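Local coordinates for protein tyrosine--tRNA ligase, mitochondrial (PDB 5IJX) that probably attaches L-tyrosine to mitochondrial tRNA(Tyr) using ATP, releasing AMP and diphosphate, as a class I aminoacyl-tRNA synthetase, at residues Q35-F40 against K59-K64; G82-F87 against K141-S146; L90-V95 against H154-E159; E148-K153 against F365-H370; Y329-T334 against P339-L344. All coordinates share one frame; numbering follows the deposited sequence.

Interaction 1: residues Q35-F40 against K59-K64; sequences QSFLSF and KLITRK
Two first torsions set the meeting of Phe37 and Ile61. In Phe37 the ring is swung opposite the backbone N (chi1 -176°), while in Ile61 a chi1 of -58° sends the CG1 arm to the nitrogen side and leaves the CG2 methyl to face the partner. That methyl rests against Phe37 CB at 3.7 Å and also nears the ring at CD2, with CG2 to Phe37 CD2 measuring 4.0 Å. The approach to the ring is slanted, and the contact is purely apolar.

One residue to the side, Ser36 CB faces Thr62 OG1 at 3.8 Å, a touch between a carbon and an oxygen whose polar business lies elsewhere. Both hydroxyls turn to Asp58: Ser36 OG pairs with its carboxylate and Thr62 OG1 with its main-chain carbonyl. Ser36 OG also accepts from Ser39 N at 3.2 Å with an N-H...O angle of 155°, so a single buried oxygen closes the start of one helix and ties it to the other. Ile29 of helix 7-31 covers Ser36 and Thr62, and Trp92 lies against the Phe37 ring.

A serine N-cap starts helix 37-43, and that start packs against the last turn of helix 54-63, the helix that runs into strand 67-72 of the Rossmann-type catalytic domain.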
# COMPACT_ATOMS: atom_id res chain seq x y z
N GLN A 35 32.48 24.92 -17.85
CA GLN A 35 32.42 23.55 -17.39
C GLN A 35 31.01 23.19 -16.94
O GLN A 35 30.35 23.97 -16.24
CB GLN A 35 33.40 23.32 -16.23
CG GLN A 35 33.49 21.87 -15.79
CD GLN A 35 34.41 21.67 -14.60
OE1 GLN A 35 34.47 22.51 -13.70
NE2 GLN A 35 35.14 20.56 -14.59
N SER A 36 30.55 22.01 -17.35
CA SER A 36 29.23 21.55 -16.95
C SER A 36 29.19 21.29 -15.45
O SER A 36 30.21 21.17 -14.77
CB SER A 36 28.86 20.27 -17.71
OG SER A 36 29.59 19.16 -17.21
N PHE A 37 27.96 21.21 -14.92
CA PHE A 37 27.79 21.01 -13.49
C PHE A 37 28.21 19.61 -13.06
O PHE A 37 28.87 19.44 -12.03
CB PHE A 37 26.33 21.28 -13.10
CG PHE A 37 26.07 21.20 -11.63
CD1 PHE A 37 26.58 22.16 -10.77
CD2 PHE A 37 25.31 20.17 -11.10
CE1 PHE A 37 26.33 22.10 -9.41
CE2 PHE A 37 25.06 20.10 -9.74
CZ PHE A 37 25.57 21.06 -8.90
N LEU A 38 27.83 18.60 -13.84
CA LEU A 38 28.21 17.23 -13.51
C LEU A 38 29.72 17.06 -13.53
O LEU A 38 30.31 16.49 -12.60
CB LEU A 38 27.54 16.25 -14.48
CG LEU A 38 27.70 14.77 -14.16
CD1 LEU A 38 27.07 14.42 -12.82
CD2 LEU A 38 27.10 13.92 -15.27
N SER A 39 30.37 17.55 -14.59
CA SER A 39 31.83 17.51 -14.65
C SER A 39 32.44 18.14 -13.40
O SER A 39 33.41 17.61 -12.83
CB SER A 39 32.32 18.23 -15.90
OG SER A 39 33.73 18.24 -15.97
N PHE A 40 31.88 19.26 -12.95
CA PHE A 40 32.40 19.92 -11.75
C PHE A 40 32.24 19.03 -10.53
O PHE A 40 33.20 18.81 -9.78
CB PHE A 40 31.68 21.26 -11.55
CG PHE A 40 32.05 21.95 -10.28
CD1 PHE A 40 33.31 22.50 -10.11
CD2 PHE A 40 31.14 22.06 -9.24
CE1 PHE A 40 33.66 23.15 -8.94
CE2 PHE A 40 31.48 22.71 -8.07
CZ PHE A 40 32.74 23.25 -7.92
N LYS A 59 23.85 16.22 -20.05
CA LYS A 59 23.01 16.92 -21.02
C LYS A 59 21.79 17.54 -20.34
O LYS A 59 21.47 18.71 -20.57
CB LYS A 59 22.59 15.95 -22.12
CG LYS A 59 21.85 16.59 -23.28
CD LYS A 59 21.61 15.56 -24.39
CE LYS A 59 20.21 14.99 -24.32
NZ LYS A 59 20.07 13.73 -25.11
N LEU A 60 21.10 16.76 -19.51
CA LEU A 60 19.91 17.26 -18.83
C LEU A 60 20.24 18.51 -18.03
O LEU A 60 19.61 19.57 -18.20
CB LEU A 60 19.35 16.17 -17.91
CG LEU A 60 18.20 16.60 -16.99
CD1 LEU A 60 16.94 16.88 -17.80
CD2 LEU A 60 17.94 15.55 -15.93
N ILE A 61 21.22 18.41 -17.12
CA ILE A 61 21.54 19.54 -16.25
C ILE A 61 21.97 20.74 -17.07
O ILE A 61 21.60 21.88 -16.76
CB ILE A 61 22.62 19.12 -15.23
CG1 ILE A 61 22.14 17.92 -14.41
CG2 ILE A 61 22.96 20.29 -14.32
CD1 ILE A 61 23.17 17.37 -13.44
N THR A 62 22.75 20.52 -18.12
CA THR A 62 23.22 21.63 -18.94
C THR A 62 22.06 22.33 -19.65
O THR A 62 22.03 23.56 -19.74
CB THR A 62 24.25 21.13 -19.95
OG1 THR A 62 25.37 20.57 -19.26
CG2 THR A 62 24.73 22.27 -20.84
N ARG A 63 21.09 21.56 -20.14
CA ARG A 63 20.00 22.10 -20.94
C ARG A 63 18.79 22.53 -20.12
O ARG A 63 17.91 23.20 -20.67
CB ARG A 63 19.53 21.07 -21.97
CG ARG A 63 20.41 20.92 -23.20
CD ARG A 63 19.54 20.63 -24.42
NE ARG A 63 20.29 20.01 -25.51
CZ ARG A 63 19.75 19.23 -26.44
NH1 ARG A 63 18.45 18.95 -26.41
NH2 ARG A 63 20.50 18.72 -27.40
N LYS A 64 18.72 22.17 -18.84
CA LYS A 64 17.47 22.32 -18.10
C LYS A 64 17.76 22.63 -16.64
O LYS A 64 18.59 21.97 -16.02
CB LYS A 64 16.64 21.04 -18.22
CG LYS A 64 15.21 21.16 -17.74
CD LYS A 64 14.44 19.89 -18.07
CE LYS A 64 12.96 20.03 -17.76
NZ LYS A 64 12.19 18.85 -18.23

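Interaction 2: residues G82-F87 against K141-S146; sequences GHMLPF and KRLGFS
Leu143, the residue that meets both Met84 and Phe87, sits in a helical turn whose one backbone bond between residues 141 and 146 joins Ser146 N to Arg142 O at 2.9 Å. In the same turn the Ser146 hydroxyl probably bonds the carbonyl oxygen of Leu368 on helix 356-370, whereas the contact with Gly82-Phe87 is wholly apolar.

One methyl does the touching. Leu143 CD2 stands 4.2 Å from the selenium of Met84, a selenomethionine here, and the two side chains reach for each other tip to tip. The chain of Met84 is doubly bent, at chi2 (-57°) and again at chi3, which folds its selenium round to the leucine although CB itself does not aim there. The same CD2 approaches the Phe87 ring obliquely, 4.3 Å from CD2 of the phenylalanine. One leucine methyl thus serves both the selenium and the ring, and all three side chains are buried.

Gly82 and His83 end the HIGH signature of class I synthetases, and the Phe87 side chain is about 9 Å from the bound tyrosine. Helices 84-95 and 126-154 are successive crossover helices, linking the parallel strands 67-72, 99-104 and 164-168; Phe87 packs down on Ala70 and Val72 of the first strand and meets Phe102 of the second.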
# COMPACT_ATOMS: atom_id res chain seq x y z
N GLY A 82 28.59 11.85 8.00
CA GLY A 82 28.31 10.87 6.96
C GLY A 82 27.24 11.33 5.98
O GLY A 82 27.35 11.09 4.78
N HIS A 83 26.20 11.98 6.49
CA HIS A 83 25.12 12.45 5.63
C HIS A 83 25.52 13.60 4.71
O HIS A 83 24.73 13.97 3.84
CB HIS A 83 23.92 12.92 6.47
CG HIS A 83 23.35 11.86 7.37
ND1 HIS A 83 22.62 10.80 6.89
CD2 HIS A 83 23.38 11.73 8.71
CE1 HIS A 83 22.24 10.04 7.91
NE2 HIS A 83 22.68 10.59 9.02
N MSE A 84 26.70 14.17 4.89
CA MSE A 84 26.97 15.49 4.33
C MSE A 84 27.24 15.51 2.83
O MSE A 84 26.93 16.50 2.17
CB MSE A 84 28.15 16.14 5.07
CG MSE A 84 27.76 16.72 6.42
SE MSE A 84 26.32 18.04 6.29
CE MSE A 84 27.02 19.08 4.80
N LEU A 85 27.80 14.44 2.28
CA LEU A 85 28.18 14.47 0.87
C LEU A 85 27.00 14.67 -0.06
O LEU A 85 27.07 15.56 -0.93
CB LEU A 85 28.96 13.20 0.51
CG LEU A 85 30.19 12.92 1.36
CD1 LEU A 85 30.89 11.69 0.80
CD2 LEU A 85 31.14 14.12 1.39
N PRO A 86 25.90 13.92 0.04
CA PRO A 86 24.72 14.28 -0.77
C PRO A 86 24.36 15.74 -0.60
O PRO A 86 24.17 16.46 -1.59
CB PRO A 86 23.63 13.34 -0.23
CG PRO A 86 24.36 12.20 0.38
CD PRO A 86 25.65 12.75 0.90
N PHE A 87 24.30 16.21 0.65
CA PHE A 87 23.92 17.59 0.90
C PHE A 87 24.92 18.55 0.28
O PHE A 87 24.52 19.57 -0.31
CB PHE A 87 23.79 17.81 2.40
CG PHE A 87 22.67 17.02 3.03
CD1 PHE A 87 21.53 16.72 2.30
CD2 PHE A 87 22.76 16.57 4.34
CE1 PHE A 87 20.50 16.01 2.86
CE2 PHE A 87 21.72 15.85 4.90
CZ PHE A 87 20.59 15.57 4.16
N LYS A 141 17.00 22.98 8.39
CA LYS A 141 16.50 24.34 8.23
C LYS A 141 17.64 25.35 8.32
O LYS A 141 17.74 26.27 7.51
CB LYS A 141 15.43 24.66 9.27
CG LYS A 141 14.71 25.99 9.03
CD LYS A 141 13.79 26.38 10.18
CE LYS A 141 12.61 25.43 10.30
NZ LYS A 141 11.61 25.92 11.30
N ARG A 142 18.53 25.18 9.31
CA ARG A 142 19.67 26.08 9.44
C ARG A 142 20.80 25.74 8.49
O ARG A 142 21.61 26.62 8.18
CB ARG A 142 20.19 26.08 10.89
CG ARG A 142 20.77 24.76 11.37
CD ARG A 142 21.34 24.88 12.78
NE ARG A 142 20.37 25.41 13.74
CZ ARG A 142 20.55 25.44 15.05
NH1 ARG A 142 21.67 24.98 15.59
NH2 ARG A 142 19.61 25.94 15.84
N LEU A 143 20.87 24.50 8.00
CA LEU A 143 21.90 24.16 7.02
C LEU A 143 21.59 24.78 5.66
O LEU A 143 22.51 24.99 4.86
CB LEU A 143 22.03 22.64 6.90
CG LEU A 143 23.07 22.13 5.89
CD1 LEU A 143 24.46 22.67 6.21
CD2 LEU A 143 23.09 20.61 5.86
N GLY A 144 20.32 25.06 5.38
CA GLY A 144 19.97 25.78 4.17
C GLY A 144 20.49 27.20 4.17
O GLY A 144 21.32 27.57 3.33
N PHE A 145 20.01 28.00 5.13
CA PHE A 145 20.53 29.36 5.28
C PHE A 145 22.05 29.35 5.39
O PHE A 145 22.73 30.24 4.88
CB PHE A 145 19.90 30.03 6.50
N SER A 146 22.60 28.33 6.06
CA SER A 146 24.04 28.22 6.17
C SER A 146 24.68 28.07 4.79
O SER A 146 25.70 28.70 4.50
CB SER A 146 24.41 27.04 7.06
OG SER A 146 25.82 26.94 7.22

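Interaction 3: residues L90-V95 against H154-E159; sequences LGWAYV and HGFEWE
Phe156 is the first residue of the loop to touch helix 84-95, and it carries most of the contact. Its ring lies beneath Val95, whose CG2 methyl stands over the centre of one face, 3.9 Å from the centroid and only 6° off the normal: a CH-pi contact over the face. The far end of the ring meets Trp92, where the indole presents its edge and CZ3 lies 3.7 Å from Phe156 CZ, the two side chains crossing at about a right angle. Trp158 follows; its chi1 of -176° carries the indole back to Tyr94, so that the phenol oxygen OH lies near the indole plane, 3.6 Å from Trp158 NE1. This is a touch between polar atoms, and the phenol has a weak bond to Glu148 instead.

The loop follows helix 126-154 and leads to strand 164-168, draping over the C-terminal end of helix 84-95. Trp162 meets both Tyr94 and Trp158 with its ring, His96 meets Phe156, and on the other side of the helix Leu90 and Ala93 rest on Phe68 of strand 67-72.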
# COMPACT_ATOMS: atom_id res chain seq x y z
N LEU A 90 23.73 18.91 -3.06
CA LEU A 90 22.60 19.82 -3.01
C LEU A 90 23.09 21.26 -2.86
O LEU A 90 22.73 22.14 -3.65
CB LEU A 90 21.67 19.46 -1.85
CG LEU A 90 20.84 18.18 -1.95
CD1 LEU A 90 19.77 18.18 -0.87
CD2 LEU A 90 20.20 18.00 -3.33
N GLY A 91 23.94 21.50 -1.87
CA GLY A 91 24.51 22.82 -1.66
C GLY A 91 25.00 23.38 -2.97
O GLY A 91 24.52 24.43 -3.43
N TRP A 92 25.94 22.68 -3.60
CA TRP A 92 26.45 23.13 -4.89
C TRP A 92 25.29 23.40 -5.83
O TRP A 92 25.13 24.52 -6.34
CB TRP A 92 27.40 22.09 -5.48
CG TRP A 92 28.75 22.06 -4.81
CD1 TRP A 92 29.26 21.06 -4.04
CD2 TRP A 92 29.74 23.09 -4.84
NE1 TRP A 92 30.52 21.40 -3.59
CE2 TRP A 92 30.84 22.64 -4.08
CE3 TRP A 92 29.82 24.35 -5.45
CZ2 TRP A 92 31.99 23.40 -3.90
CZ3 TRP A 92 30.96 25.10 -5.27
CH2 TRP A 92 32.03 24.63 -4.50
N ALA A 93 24.43 22.40 -6.04
CA ALA A 93 23.27 22.58 -6.90
C ALA A 93 22.56 23.89 -6.59
O ALA A 93 22.33 24.72 -7.47
CB ALA A 93 22.31 21.40 -6.74
N TYR A 94 22.25 24.11 -5.31
CA TYR A 94 21.52 25.32 -4.93
C TYR A 94 22.25 26.57 -5.41
O TYR A 94 21.65 27.44 -6.05
CB TYR A 94 21.32 25.35 -3.42
CG TYR A 94 20.77 26.66 -2.92
CD1 TYR A 94 19.46 27.04 -3.19
CD2 TYR A 94 21.56 27.53 -2.18
CE1 TYR A 94 18.95 28.23 -2.73
CE2 TYR A 94 21.06 28.73 -1.72
CZ TYR A 94 19.76 29.08 -2.00
OH TYR A 94 19.26 30.27 -1.54
N VAL A 95 23.55 26.67 -5.13
CA VAL A 95 24.27 27.92 -5.37
C VAL A 95 24.55 28.04 -6.85
O VAL A 95 25.12 29.05 -7.30
CB VAL A 95 25.57 28.00 -4.55
CG1 VAL A 95 25.27 27.95 -3.05
CG2 VAL A 95 26.54 26.89 -4.95
N HIS A 154 32.23 32.76 -1.17
CA HIS A 154 33.34 32.26 -1.97
C HIS A 154 33.57 32.92 -3.33
O HIS A 154 34.72 33.07 -3.74
CB HIS A 154 33.15 30.75 -2.16
CG HIS A 154 33.57 29.95 -0.97
ND1 HIS A 154 34.75 29.23 -0.94
CD2 HIS A 154 32.99 29.77 0.24
CE1 HIS A 154 34.87 28.63 0.23
NE2 HIS A 154 33.81 28.94 0.96
N GLY A 155 32.52 33.33 -4.06
CA GLY A 155 31.14 33.19 -3.63
C GLY A 155 30.18 33.35 -4.79
O GLY A 155 30.54 33.81 -5.87
N PHE A 156 28.93 32.97 -4.54
CA PHE A 156 27.91 32.89 -5.57
C PHE A 156 26.85 33.96 -5.33
O PHE A 156 26.32 34.08 -4.21
CB PHE A 156 27.28 31.49 -5.58
CG PHE A 156 28.26 30.40 -5.93
CD1 PHE A 156 28.19 29.76 -7.16
CD2 PHE A 156 29.26 30.04 -5.04
CE1 PHE A 156 29.09 28.77 -7.48
CE2 PHE A 156 30.16 29.05 -5.36
CZ PHE A 156 30.08 28.41 -6.59
N GLU A 157 26.55 34.73 -6.37
CA GLU A 157 25.60 35.83 -6.26
C GLU A 157 24.18 35.27 -6.14
O GLU A 157 23.67 34.67 -7.09
CB GLU A 157 25.72 36.75 -7.47
N TRP A 158 23.56 35.47 -4.98
CA TRP A 158 22.18 35.05 -4.80
C TRP A 158 21.29 35.68 -5.86
O TRP A 158 21.36 36.88 -6.12
CB TRP A 158 21.69 35.44 -3.40
CG TRP A 158 20.31 34.96 -3.10
CD1 TRP A 158 19.97 33.85 -2.37
CD2 TRP A 158 19.07 35.56 -3.50
NE1 TRP A 158 18.60 33.73 -2.30
CE2 TRP A 158 18.03 34.76 -2.99
CE3 TRP A 158 18.75 36.69 -4.25
CZ2 TRP A 158 16.69 35.07 -3.20
CZ3 TRP A 158 17.41 36.99 -4.46
CH2 TRP A 158 16.40 36.18 -3.94
N GLU A 159 20.44 34.86 -6.48
CA GLU A 159 19.54 35.29 -7.54
C GLU A 159 18.11 34.95 -7.17
O GLU A 159 17.84 34.18 -6.24
CB GLU A 159 19.91 34.65 -8.88
CG GLU A 159 21.16 35.21 -9.52
CD GLU A 159 21.63 34.37 -10.69
OE1 GLU A 159 22.85 34.39 -10.99
OE2 GLU A 159 20.79 33.68 -11.30

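Interaction 4: residues E148-K153 against F365-H370; sequences EKYGRK and FVELIH
Lys153 and Glu367 form the polar end of this contact, a salt bridge in which the ammonium nitrogen serves both carboxylate oxygens. NZ lies 2.6 Å from OE1 and 2.8 Å from OE2 of Glu367, and the hydrogen bond to OE2 uses the syn lone pair, on the side of the other oxygen. Both chains are extended and arrive from opposite directions. OE2 also has a weak bond with the hydroxyl of Ser372.

Tyr150 is satisfied beyond the two helices. Its OH takes the backbone N-H of Phe335 and pairs with the carboxylate of Glu364, one turn before Leu368, and the buried phenol is thereby gripped at its outer end. Across the contact its ring works as an apolar plate: Leu368 CB stands 4.2 Å from the centroid, 4° from the ring normal, in a CH-pi contact, while the leucine's CD1 methyl lies 3.7 Å from Tyr150 CD2. The carboxylate carbon of Glu367 lies at the ring's edge.

The segments' helix axes approach to 9.8 Å at 139°, a roughly antiparallel crossing with an aromatic-aliphatic pair at its middle and a salt bridge beside it. In this C-terminally truncated synthetase, which comprises the Rossmann-type catalytic domain and the helical part after it, the contact belongs to the joint where helix 356-370 of the helical part lies on crossover helix 126-154.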
# COMPACT_ATOMS: atom_id res chain seq x y z
N GLU A 148 23.45 29.21 2.09
CA GLU A 148 23.31 30.51 1.43
C GLU A 148 24.44 31.45 1.85
O GLU A 148 25.14 32.01 1.00
CB GLU A 148 21.95 31.12 1.74
CG GLU A 148 21.64 32.40 0.97
CD GLU A 148 20.23 32.91 1.22
OE1 GLU A 148 19.30 32.08 1.32
OE2 GLU A 148 20.05 34.14 1.33
N LYS A 149 24.65 31.61 3.16
CA LYS A 149 25.73 32.43 3.68
C LYS A 149 27.08 31.97 3.14
O LYS A 149 27.74 32.68 2.38
CB LYS A 149 25.75 32.39 5.22
CG LYS A 149 24.51 32.97 5.88
CD LYS A 149 24.50 32.71 7.38
N TYR A 150 27.48 30.76 3.55
CA TYR A 150 28.74 30.18 3.10
C TYR A 150 28.90 30.26 1.59
O TYR A 150 30.02 30.42 1.09
CB TYR A 150 28.81 28.72 3.57
CG TYR A 150 30.13 28.02 3.34
CD1 TYR A 150 31.27 28.40 4.04
CD2 TYR A 150 30.22 26.96 2.46
CE1 TYR A 150 32.47 27.75 3.84
CE2 TYR A 150 31.42 26.30 2.26
CZ TYR A 150 32.54 26.70 2.95
OH TYR A 150 33.73 26.04 2.74
N GLY A 151 27.80 30.16 0.85
CA GLY A 151 27.88 30.23 -0.60
C GLY A 151 28.22 31.63 -1.09
O GLY A 151 29.12 31.81 -1.91
N ARG A 152 27.51 32.64 -0.58
CA ARG A 152 27.70 34.00 -1.06
C ARG A 152 28.99 34.60 -0.51
O ARG A 152 29.17 35.82 -0.53
CB ARG A 152 26.51 34.87 -0.67
N LYS A 153 29.89 33.75 -0.00
CA LYS A 153 31.18 34.20 0.51
C LYS A 153 32.36 33.80 -0.36
O LYS A 153 33.41 34.45 -0.28
CB LYS A 153 31.40 33.64 1.93
CG LYS A 153 32.85 33.40 2.31
CD LYS A 153 32.97 32.94 3.75
CE LYS A 153 34.41 32.74 4.15
NZ LYS A 153 34.54 32.14 5.50
N PHE A 365 34.81 23.78 7.33
CA PHE A 365 33.64 22.95 7.61
C PHE A 365 32.91 23.42 8.87
O PHE A 365 31.68 23.54 8.87
CB PHE A 365 34.06 21.49 7.75
CG PHE A 365 32.94 20.53 7.53
CD1 PHE A 365 32.46 20.30 6.25
CD2 PHE A 365 32.34 19.88 8.59
CE1 PHE A 365 31.41 19.44 6.04
CE2 PHE A 365 31.30 19.01 8.39
CZ PHE A 365 30.83 18.79 7.11
N VAL A 366 33.66 23.69 9.94
CA VAL A 366 33.04 24.15 11.18
C VAL A 366 32.29 25.45 10.95
O VAL A 366 31.28 25.72 11.61
CB VAL A 366 34.09 24.30 12.30
CG1 VAL A 366 33.45 24.84 13.56
CG2 VAL A 366 34.75 22.96 12.59
N GLU A 367 32.76 26.29 10.02
CA GLU A 367 31.98 27.46 9.64
C GLU A 367 30.71 27.06 8.92
O GLU A 367 29.62 27.56 9.24
CB GLU A 367 32.81 28.40 8.76
CG GLU A 367 32.02 29.60 8.26
CD GLU A 367 32.86 30.58 7.48
OE1 GLU A 367 34.04 30.28 7.20
OE2 GLU A 367 32.34 31.66 7.13
N LEU A 368 30.82 26.15 7.96
CA LEU A 368 29.65 25.73 7.20
C LEU A 368 28.57 25.16 8.10
O LEU A 368 27.38 25.26 7.77
CB LEU A 368 30.06 24.69 6.15
CG LEU A 368 28.94 24.00 5.38
CD1 LEU A 368 28.01 25.01 4.71
CD2 LEU A 368 29.52 23.04 4.35
N ILE A 369 28.94 24.57 9.23
CA ILE A 369 27.99 23.87 10.09
C ILE A 369 27.52 24.74 11.25
O ILE A 369 26.32 24.86 11.50
CB ILE A 369 28.61 22.55 10.59
CG1 ILE A 369 29.02 21.66 9.40
CG2 ILE A 369 27.63 21.81 11.49
CD1 ILE A 369 27.88 21.30 8.46
N HIS A 370 28.44 25.37 11.97
CA HIS A 370 28.14 25.98 13.26
C HIS A 370 28.25 27.50 13.27
O HIS A 370 28.07 28.11 14.33
CB HIS A 370 29.07 25.40 14.34
CG HIS A 370 28.66 24.04 14.81
ND1 HIS A 370 29.44 22.92 14.60
CD2 HIS A 370 27.57 23.62 15.49
CE1 HIS A 370 28.84 21.87 15.12
NE2 HIS A 370 27.70 22.27 15.67

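Interaction 5: residues Y329-T334 against P339-L344; sequences YLKMFT and PAIKEL
Two consecutive helices joined by a short link, in the helical part of the synthetase after the catalytic sheet, are pinned here by Ile341, which reaches from helix 338-350 to Leu330 and Lys331 on helix 326-333. The link between the helices is a few residues long, and one methyl spans the gap. Ile341 CD1 lies 4.1 Å from Leu330 CB and 4.0 Å from Lys331 CG, and so it settles where the two neighbouring side chains leave the backbone.

The reach follows from the isoleucine's shape: CG1 stands opposite the carbonyl carbon and CD1 continues fully extended (chi2 175°), making a straight arm. In Lys331 the near methylene alone is used; its chain crosses that of Ile341 obliquely and bends further out at chi3. The closest CA pair, Leu330 and Ile341, is 7.5 Å apart, so the side chain, and not close backbones, makes the join.

Leu330 has a second set of neighbours, Ala357 and Leu361 of helix 356-370, and Val336 of the link lies against Ile341. Arg44 bonds Lys331 O and, weakly, Thr334 O.

The Thr334 hydroxyl turns back on the helix: OG1 donates to Leu330 O at 2.6 Å, with a C=O...O angle of 146° and the hydroxyl tilted 21° from the carbonyl plane.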
# COMPACT_ATOMS: atom_id res chain seq x y z
N TYR A 329 39.31 15.21 0.66
CA TYR A 329 38.46 15.73 1.72
C TYR A 329 38.19 17.22 1.53
O TYR A 329 37.06 17.68 1.70
CB TYR A 329 39.10 15.45 3.08
CG TYR A 329 38.71 14.11 3.66
CD1 TYR A 329 38.09 14.03 4.90
CD2 TYR A 329 38.95 12.93 2.96
CE1 TYR A 329 37.73 12.80 5.43
CE2 TYR A 329 38.58 11.70 3.49
CZ TYR A 329 37.98 11.65 4.73
OH TYR A 329 37.61 10.43 5.26
N LEU A 330 39.22 17.99 1.16
CA LEU A 330 39.02 19.41 0.91
C LEU A 330 38.08 19.63 -0.27
O LEU A 330 37.21 20.50 -0.21
CB LEU A 330 40.37 20.09 0.65
CG LEU A 330 41.13 20.61 1.87
CD1 LEU A 330 42.54 21.01 1.48
CD2 LEU A 330 40.40 21.78 2.52
N LYS A 331 38.25 18.86 -1.34
CA LYS A 331 37.39 19.03 -2.50
C LYS A 331 35.94 18.70 -2.17
O LYS A 331 35.02 19.32 -2.73
CB LYS A 331 37.87 18.16 -3.66
CG LYS A 331 39.27 18.49 -4.16
CD LYS A 331 39.50 17.91 -5.55
CE LYS A 331 40.71 16.98 -5.59
NZ LYS A 331 40.79 16.24 -6.89
N MSE A 332 35.71 17.74 -1.28
CA MSE A 332 34.36 17.25 -1.03
C MSE A 332 33.62 18.03 0.06
O MSE A 332 32.41 18.21 -0.01
CB MSE A 332 34.40 15.77 -0.66
CG MSE A 332 34.96 14.87 -1.77
SE MSE A 332 35.26 13.02 -1.19
CE MSE A 332 33.42 12.42 -1.12
N PHE A 333 34.35 18.50 1.08
CA PHE A 333 33.72 19.06 2.27
C PHE A 333 33.79 20.59 2.35
O PHE A 333 33.46 21.15 3.39
CB PHE A 333 34.36 18.46 3.52
CG PHE A 333 34.02 17.01 3.74
CD1 PHE A 333 33.03 16.64 4.64
CD2 PHE A 333 34.71 16.02 3.07
CE1 PHE A 333 32.72 15.31 4.85
CE2 PHE A 333 34.40 14.69 3.27
CZ PHE A 333 33.41 14.33 4.16
N THR A 334 34.21 21.27 1.28
CA THR A 334 34.32 22.72 1.32
C THR A 334 33.93 23.31 -0.03
O THR A 334 33.83 22.60 -1.04
CB THR A 334 35.74 23.18 1.68
OG1 THR A 334 36.62 22.95 0.58
CG2 THR A 334 36.26 22.44 2.90
N PRO A 339 41.55 25.68 -7.72
CA PRO A 339 42.92 26.19 -7.80
C PRO A 339 43.48 26.59 -6.45
O PRO A 339 44.64 26.30 -6.14
CB PRO A 339 42.80 27.39 -8.75
CG PRO A 339 41.39 27.81 -8.63
CD PRO A 339 40.60 26.55 -8.44
N ALA A 340 42.66 27.26 -5.62
CA ALA A 340 43.10 27.59 -4.26
C ALA A 340 43.53 26.34 -3.50
O ALA A 340 44.43 26.41 -2.66
CB ALA A 340 41.98 28.31 -3.52
N ILE A 341 42.90 25.20 -3.77
CA ILE A 341 43.37 23.94 -3.20
C ILE A 341 44.70 23.54 -3.82
O ILE A 341 45.62 23.11 -3.12
CB ILE A 341 42.32 22.83 -3.37
CG1 ILE A 341 41.02 23.21 -2.65
CG2 ILE A 341 42.85 21.51 -2.82
CD1 ILE A 341 39.88 22.22 -2.87
N LYS A 342 44.82 23.65 -5.15
CA LYS A 342 46.07 23.28 -5.81
C LYS A 342 47.26 24.03 -5.20
O LYS A 342 48.31 23.43 -4.95
CB LYS A 342 45.97 23.56 -7.31
N GLU A 343 47.10 25.33 -4.96
CA GLU A 343 48.19 26.09 -4.35
C GLU A 343 48.33 25.78 -2.87
O GLU A 343 49.45 25.59 -2.38
CB GLU A 343 47.95 27.59 -4.56
N LEU A 344 47.21 25.71 -2.14
CA LEU A 344 47.27 25.41 -0.72
C LEU A 344 47.93 24.07 -0.43
O LEU A 344 48.46 23.88 0.67
CB LEU A 344 45.86 25.41 -0.13

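How the interactions relate
From the N terminus, interaction 1 closes a short loop around strand 49-51 before any other contact opens, and its Phe37 and Phe40 then lie on Trp92 and Ala93 of interaction 3. Interactions 2 and 3 start from the same helix, 84-95, and cross, since their partners follow in the same order along helix 126-154 and the loop after it. Interaction 3 also crosses interaction 4, and Phe156 N probably bonds Gly151 O between them. Interaction 4 spans over two hundred residues, binding crossover helix 126-154 to helix 356-370; interaction 5 falls within that span as a local clasp, adjoining interaction 4 where Phe365 packs on Phe333 and interaction 2 where Leu85 meets Met332.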